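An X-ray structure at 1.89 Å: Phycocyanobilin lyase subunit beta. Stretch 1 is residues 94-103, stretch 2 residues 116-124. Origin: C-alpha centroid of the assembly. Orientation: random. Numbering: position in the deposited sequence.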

# COMPACT_ATOMS: atom_id res chain seq x y z
N ALA B 94 21.20 12.43 3.79
CA ALA B 94 19.96 11.72 3.45
C ALA B 94 20.14 10.73 2.31
O ALA B 94 19.19 10.08 1.93
CB ALA B 94 18.92 12.77 3.06
N LEU B 95 21.34 10.61 1.75
CA LEU B 95 21.55 9.69 0.63
C LEU B 95 20.96 8.25 0.85
O LEU B 95 20.17 7.71 0.04
CB LEU B 95 23.02 9.61 0.35
CG LEU B 95 23.40 8.62 -0.74
CD1 LEU B 95 22.95 9.08 -2.10
CD2 LEU B 95 24.90 8.28 -0.78
N ASP B 96 21.38 7.61 1.93
CA ASP B 96 20.98 6.18 2.11
C ASP B 96 19.47 6.01 2.31
O ASP B 96 18.92 5.09 1.79
CB ASP B 96 21.73 5.56 3.29
CG ASP B 96 23.28 5.45 3.02
OD1 ASP B 96 23.79 5.36 1.83
OD2 ASP B 96 24.02 5.42 4.02
N VAL B 97 18.82 6.92 3.04
CA VAL B 97 17.38 6.90 3.10
C VAL B 97 16.75 7.07 1.73
O VAL B 97 15.76 6.41 1.39
CB VAL B 97 16.81 7.92 4.12
CG1 VAL B 97 15.35 8.27 3.94
CG2 VAL B 97 17.02 7.34 5.51
N LEU B 98 17.22 8.02 0.95
CA LEU B 98 16.66 8.23 -0.34
C LEU B 98 16.86 7.07 -1.28
O LEU B 98 15.99 6.72 -2.08
CB LEU B 98 17.21 9.50 -0.97
CG LEU B 98 16.50 10.79 -0.75
CD1 LEU B 98 15.93 10.98 0.60
CD2 LEU B 98 17.39 11.96 -1.18
N ILE B 99 18.00 6.44 -1.17
CA ILE B 99 18.25 5.23 -2.00
C ILE B 99 17.31 4.09 -1.66
O ILE B 99 16.64 3.47 -2.54
CB ILE B 99 19.67 4.76 -1.84
CG1 ILE B 99 20.56 5.69 -2.59
CG2 ILE B 99 19.84 3.35 -2.35
CD1 ILE B 99 22.04 5.35 -2.39
N ASP B 100 17.08 3.91 -0.38
CA ASP B 100 16.14 2.92 0.03
C ASP B 100 14.76 3.16 -0.43
O ASP B 100 14.08 2.25 -0.86
CB ASP B 100 16.05 2.88 1.58
CG ASP B 100 17.08 2.02 2.14
OD1 ASP B 100 17.67 1.26 1.36
OD2 ASP B 100 17.34 2.08 3.37
N ALA B 101 14.30 4.38 -0.31
CA ALA B 101 13.03 4.78 -0.75
C ALA B 101 12.86 4.66 -2.22
O ALA B 101 11.89 4.10 -2.67
CB ALA B 101 12.81 6.23 -0.38
N ALA B 102 13.82 5.11 -3.00
CA ALA B 102 13.74 4.96 -4.43
C ALA B 102 13.75 3.52 -4.90
O ALA B 102 13.03 3.16 -5.82
CB ALA B 102 14.85 5.71 -5.06
N ALA B 103 14.60 2.70 -4.31
CA ALA B 103 14.82 1.32 -4.76
C ALA B 103 13.86 0.28 -4.23
O ALA B 103 13.57 -0.70 -4.94
CB ALA B 103 16.27 0.90 -4.42
N LYS B 116 13.85 12.22 -7.63
CA LYS B 116 14.20 13.63 -7.80
C LYS B 116 15.27 14.08 -6.85
O LYS B 116 16.24 14.72 -7.25
CB LYS B 116 13.00 14.52 -7.70
CG LYS B 116 13.27 15.99 -8.04
CD LYS B 116 11.99 16.82 -7.97
CE LYS B 116 12.22 18.25 -8.40
NZ LYS B 116 11.06 19.06 -7.94
N GLY B 117 15.08 13.79 -5.57
CA GLY B 117 16.02 14.17 -4.57
C GLY B 117 17.44 13.65 -4.76
O GLY B 117 18.40 14.37 -4.53
N LEU B 118 17.55 12.42 -5.22
CA LEU B 118 18.84 11.79 -5.37
C LEU B 118 19.78 12.61 -6.30
O LEU B 118 21.01 12.48 -6.20
CB LEU B 118 18.69 10.41 -5.91
CG LEU B 118 18.39 9.41 -4.82
CD1 LEU B 118 18.02 8.10 -5.43
CD2 LEU B 118 19.60 9.27 -3.86
N GLY B 119 19.24 13.39 -7.24
CA GLY B 119 20.13 14.10 -8.17
C GLY B 119 20.49 15.48 -7.72
O GLY B 119 21.14 16.21 -8.44
N ASN B 120 20.03 15.90 -6.55
CA ASN B 120 20.12 17.27 -6.15
C ASN B 120 20.66 17.51 -4.74
O ASN B 120 20.63 18.60 -4.26
CB ASN B 120 18.70 17.87 -6.35
CG ASN B 120 18.31 17.86 -7.85
OD1 ASN B 120 17.47 17.06 -8.41
ND2 ASN B 120 19.01 18.64 -8.52
N LEU B 121 21.22 16.52 -4.07
CA LEU B 121 21.76 16.75 -2.76
C LEU B 121 23.11 17.58 -2.85
O LEU B 121 23.81 17.59 -3.86
CB LEU B 121 22.05 15.40 -2.08
CG LEU B 121 20.84 14.48 -1.94
CD1 LEU B 121 21.23 13.24 -1.12
CD2 LEU B 121 19.73 15.20 -1.25
N HIS B 122 23.41 18.28 -1.81
CA HIS B 122 24.59 19.16 -1.81
C HIS B 122 25.84 18.31 -1.41
O HIS B 122 26.32 18.37 -0.30
CB HIS B 122 24.39 20.30 -0.86
CG HIS B 122 23.28 21.20 -1.25
ND1 HIS B 122 22.56 21.92 -0.32
CD2 HIS B 122 22.76 21.52 -2.46
CE1 HIS B 122 21.65 22.66 -0.94
NE2 HIS B 122 21.75 22.44 -2.24
N TRP B 123 26.36 17.65 -2.38
CA TRP B 123 27.42 16.69 -2.24
C TRP B 123 28.66 17.20 -1.62
O TRP B 123 29.32 16.46 -0.87
CB TRP B 123 27.76 16.05 -3.57
CG TRP B 123 26.61 15.68 -4.36
CD1 TRP B 123 26.23 16.21 -5.57
CD2 TRP B 123 25.73 14.57 -4.12
NE1 TRP B 123 25.12 15.54 -6.05
CE2 TRP B 123 24.79 14.54 -5.17
CE3 TRP B 123 25.61 13.65 -3.07
CZ2 TRP B 123 23.74 13.63 -5.21
CZ3 TRP B 123 24.59 12.73 -3.11
CH2 TRP B 123 23.64 12.74 -4.17
N HIS B 124 28.96 18.50 -1.82
CA HIS B 124 30.19 19.05 -1.30
C HIS B 124 30.15 19.15 0.18
O HIS B 124 31.17 19.39 0.76
CB HIS B 124 30.47 20.46 -1.82
CG HIS B 124 29.53 21.48 -1.29
ND1 HIS B 124 28.37 21.84 -1.97
CD2 HIS B 124 29.56 22.24 -0.17
CE1 HIS B 124 27.74 22.78 -1.30
NE2 HIS B 124 28.42 23.02 -0.19

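This is a small, wholly apolar contact in which one leucine, L118, is set like a knob into the side of a helix, with L121 and W123 extending the packing toward that helix's first turn. No hydrogen bond crosses between the stretches, and 316 Å² of surface is buried, both sides summed, so what the contact offers is shape and the exclusion of water.

The hole is built from L95, L98, I99 and A102, a spacing of three and four residues that brings all four to one side of the helix. Backbone hydrogen bonds hold that spacing: I99 N to L95 O at 2.8 Å and A102 N to L98 O at 2.9 Å. D96, V97 and D100 lie off this stripe and make no contact, and both carboxylate oxygens of D96 are satisfied elsewhere in the structure.

L118 points its CA-to-CB bond sideways, yet its end comes nearer, and its m, t rotamer places the two methyls at different parts of the hole. CD2 reaches three residues, lying 3.8 Å from L95 CD1, 3.8 Å from L98 CB and 3.9 Å from I99 CG1. CD1 lies farther along the helix, 4.0 Å from A102 CB. At A102 the wall of the hole is a single methyl, and it points toward the other stretch. With 87 Å² covered, L118 has the largest share of any residue here.

L98 answers from the helix. Its CA is 6.5 Å from the CA of L118, a close approach, and its CB points toward the partner. Its CD2 passes 4.0 Å from G117 C and 4.0 Å from L121 CD2. Glycine suits this spot: an ideal CB on G117 would point toward the helix and fall 3.3 Å from L98 CD2, which is tight.

After L118 the chain turns, with N120 N bonded to G117 O at 3.0 Å, and L121 then directs its side chain back toward the helix. L121 CD1 meets the start of the helix, 3.9 Å from L95 N and 4.3 Å from L95 CB. L95, in its t, p rotamer, thus touches three partners, the third being W123: L95 CD1 sits 4.1 Å from W123 CZ3, at the edge of the ring and near its plane, so the indole borders the leucine without laying its face on it.

The rule to read here is economical: one leucine fills a four-residue hole, a glycine leaves room beside L98 CD2, and a second leucine beyond a turn extends the same apolar surface.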